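PDB 6I8X: fatty acid-binding protein homolog from Ascaris suum, which binds fatty acids inside a beta-barrel and may sequester potentially toxic fatty acids and their peroxidation products or help maintain the eggshell's impermeable lipid layer. Local coordinates for residues A45-K50 / N66-K71. Numbering follows the deposited sequence.
With VCA (vaccenic acid), chain C; TAM (tris(hydroxyethyl)aminomethane), chain L; EDO (1,2-ethanediol), chain G.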
loop_
_atom_site.group_PDB
_atom_site.type_symbol
_atom_site.label_atom_id
_atom_site.label_comp_id
_atom_site.label_asym_id
_atom_site.label_seq_id
_atom_site.Cartn_x
_atom_site.Cartn_y
_atom_site.Cartn_z
ATOM N N ALA A 45 -12.282 9.735 -1.768
ATOM C CA ALA A 45 -12.170 8.952 -2.990
ATOM C C ALA A 45 -12.271 7.445 -2.729
ATOM O O ALA A 45 -11.746 6.949 -1.717
ATOM C CB ALA A 45 -10.864 9.244 -3.671
ATOM N N GLY A 46 -12.932 6.749 -3.664
ATOM C CA GLY A 46 -13.085 5.298 -3.658
ATOM C C GLY A 46 -11.745 4.660 -3.962
ATOM O O GLY A 46 -11.003 5.152 -4.825
ATOM N N VAL A 47 -11.389 3.611 -3.201
ATOM C CA VAL A 47 -10.125 2.876 -3.368
ATOM C C VAL A 47 -10.393 1.357 -3.355
ATOM O O VAL A 47 -11.131 0.832 -2.512
ATOM C CB VAL A 47 -9.012 3.273 -2.329
ATOM C CG1 VAL A 47 -7.714 2.497 -2.551
ATOM C CG2 VAL A 47 -8.736 4.783 -2.318
ATOM N N THR A 48 -9.812 0.677 -4.326
ATOM C CA THR A 48 -9.841 -0.761 -4.451
ATOM C C THR A 48 -8.386 -1.211 -4.583
ATOM O O THR A 48 -7.677 -0.767 -5.491
ATOM C CB THR A 48 -10.695 -1.223 -5.649
ATOM O OG1 THR A 48 -12.065 -0.936 -5.380
ATOM C CG2 THR A 48 -10.545 -2.714 -5.883
ATOM N N LYS A 49 -7.956 -2.084 -3.678
ATOM C CA LYS A 49 -6.603 -2.629 -3.690
ATOM C C LYS A 49 -6.645 -4.051 -4.186
ATOM O O LYS A 49 -7.557 -4.786 -3.862
ATOM C CB LYS A 49 -5.955 -2.547 -2.293
ATOM C CG LYS A 49 -5.520 -1.130 -1.937
ATOM C CD LYS A 49 -4.807 -1.078 -0.590
ATOM C CE LYS A 49 -4.510 0.335 -0.171
ATOM N NZ LYS A 49 -3.315 0.878 -0.819
ATOM N N LYS A 50 -5.692 -4.423 -5.021
ATOM C CA LYS A 50 -5.622 -5.781 -5.566
ATOM C C LYS A 50 -4.233 -6.282 -5.398
ATOM O O LYS A 50 -3.294 -5.580 -5.729
ATOM C CB LYS A 50 -6.037 -5.847 -7.044
ATOM C CG LYS A 50 -7.490 -5.544 -7.295
ATOM C CD LYS A 50 -7.852 -5.755 -8.787
ATOM C CE LYS A 50 -9.323 -5.596 -9.028
ATOM N NZ LYS A 50 -9.646 -5.519 -10.480
ATOM N N ASN A 66 -3.587 -0.201 -7.167
ATOM C CA ASN A 66 -4.349 0.754 -6.384
ATOM C C ASN A 66 -5.256 1.393 -7.407
ATOM O O ASN A 66 -4.768 2.114 -8.272
ATOM C CB ASN A 66 -3.467 1.834 -5.781
ATOM C CG ASN A 66 -2.959 1.508 -4.426
ATOM O OD1 ASN A 66 -3.717 1.183 -3.531
ATOM N ND2 ASN A 66 -1.667 1.650 -4.239
ATOM N N LEU A 67 -6.548 1.068 -7.361
ATOM C CA LEU A 67 -7.564 1.606 -8.265
ATOM C C LEU A 67 -8.381 2.631 -7.502
ATOM O O LEU A 67 -9.001 2.294 -6.499
ATOM C CB LEU A 67 -8.464 0.476 -8.845
ATOM C CG LEU A 67 -7.740 -0.727 -9.491
ATOM C CD1 LEU A 67 -8.738 -1.762 -9.993
ATOM C CD2 LEU A 67 -6.778 -0.281 -10.645
ATOM N N THR A 68 -8.297 3.902 -7.904
ATOM C CA THR A 68 -9.045 4.972 -7.214
ATOM C C THR A 68 -9.946 5.686 -8.207
ATOM O O THR A 68 -9.915 5.358 -9.388
ATOM C CB THR A 68 -8.138 5.924 -6.367
ATOM O OG1 THR A 68 -7.678 6.999 -7.174
ATOM C CG2 THR A 68 -6.928 5.202 -5.688
ATOM N N THR A 69 -10.761 6.625 -7.724
ATOM C CA THR A 69 -11.682 7.472 -8.507
ATOM C C THR A 69 -10.937 8.147 -9.656
ATOM O O THR A 69 -11.462 8.205 -10.774
ATOM C CB THR A 69 -12.337 8.497 -7.574
ATOM O OG1 THR A 69 -13.053 7.805 -6.544
ATOM C CG2 THR A 69 -13.247 9.469 -8.303
ATOM N N LYS A 70 -9.693 8.597 -9.405
ATOM C CA LYS A 70 -8.926 9.253 -10.462
ATOM C C LYS A 70 -7.677 8.450 -10.873
ATOM O O LYS A 70 -7.768 7.602 -11.759
ATOM C CB LYS A 70 -8.628 10.717 -10.081
ATOM C CG LYS A 70 -9.845 11.616 -10.300
ATOM C CD LYS A 70 -10.171 11.696 -11.839
ATOM C CE LYS A 70 -11.348 12.569 -12.102
ATOM N NZ LYS A 70 -11.766 12.522 -13.509
ATOM N N LYS A 71 -6.547 8.680 -10.232
ATOM C CA LYS A 71 -5.290 8.002 -10.509
ATOM C C LYS A 71 -5.310 6.529 -10.123
ATOM O O LYS A 71 -5.784 6.184 -9.052
ATOM C CB LYS A 71 -4.154 8.731 -9.730
ATOM C CG LYS A 71 -2.716 8.291 -10.037
ATOM C CD LYS A 71 -2.313 8.567 -11.461
ATOM C CE LYS A 71 -0.882 8.204 -11.705
ATOM N NZ LYS A 71 -0.538 8.461 -13.123
HETATM O O2 VCA C . -3.107 3.972 -0.661
HETATM C C1 VCA C . -4.279 4.553 -0.537
HETATM O O1 VCA C . -5.298 3.941 -0.328
HETATM C C2 VCA C . -4.246 6.050 -0.664
HETATM C C3 VCA C . -5.434 6.668 -1.395
HETATM C C4 VCA C . -5.171 8.104 -1.817
HETATM C C5 VCA C . -6.357 8.830 -2.419
HETATM C C6 VCA C . -6.483 8.665 -3.920
HETATM C C7 VCA C . -7.779 9.231 -4.464
HETATM C C8 VCA C . -7.835 10.732 -4.703
HETATM C C9 VCA C . -7.244 11.178 -6.026
HETATM C C10 VCA C . -7.201 12.703 -6.174
HETATM C C11 VCA C . -6.072 13.192 -7.031
HETATM C C12 VCA C . -4.790 13.165 -6.713
HETATM C C13 VCA C . -4.205 12.631 -5.437
HETATM C C14 VCA C . -2.725 12.965 -5.252
HETATM C C15 VCA C . -2.163 12.571 -3.893
HETATM C C16 VCA C . -2.265 11.092 -3.544
HETATM C C17 VCA C . -1.619 10.738 -2.217
HETATM C C18 VCA C . -1.416 9.259 -2.028
HETATM C C TAM L . -12.847 15.555 -16.765
HETATM C C1 TAM L . -13.330 17.022 -16.450
HETATM C C2 TAM L . -13.994 14.577 -16.521
HETATM C C3 TAM L . -12.423 15.421 -18.281
HETATM C C4 TAM L . -13.037 17.586 -15.077
HETATM C C5 TAM L . -14.707 14.627 -15.192
HETATM C C6 TAM L . -11.338 14.418 -18.605
HETATM N N TAM L . -11.780 15.186 -15.811
HETATM O O4 TAM L . -11.647 17.670 -14.876
HETATM O O5 TAM L . -13.809 14.350 -14.139
HETATM O O6 TAM L . -11.332 13.285 -17.738
HETATM C C1 EDO G . -13.469 -1.737 -8.590
HETATM O O1 EDO G . -13.169 -0.354 -8.464
HETATM C C2 EDO G . -14.763 -2.151 -7.851
HETATM O O2 EDO G . -14.473 -2.896 -6.660
#
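K49 and N66 sit side by side on the hairpin of antiparallel strands 47-53 and 62-68, part of the wall of the fatty acid-binding protein beta-barrel. Both lie on the face that carries the lipid, and K49 belongs to its pocket. The lysine runs extended from CA to CE, then bends at its last torsion (chi4 -81°), which brings NZ over to N66 OD1 at 2.8 Å; the ammonium lies in the amide plane, on a lone pair of OD1. From there NZ also reaches carboxylate oxygen O2 of vaccenic acid, 3.1 Å away, and a third hydrogen bond links NZ to Y124 OH. NZ, if charged, would probably help to hold the fatty acid in its ionised form. On the same face V47 CG2 meets T68 CG2 at 3.8 Å, methyl to methyl, with the lipid chain lying against both. T48 and L67, an antiparallel hydrogen-bonded pair, turn to the other face. The extended K50 chain passes at an angle to L67, NZ touching CD1 at 3.9 Å. Where the strands give way to loop, T69 OG1 accepts a bent hydrogen bond (142°) from G46 N at 3.1 Å. T68 OG1, held between its own N and carbonyl carbon (chi1 89°), donates to K71 O at 2.8 Å.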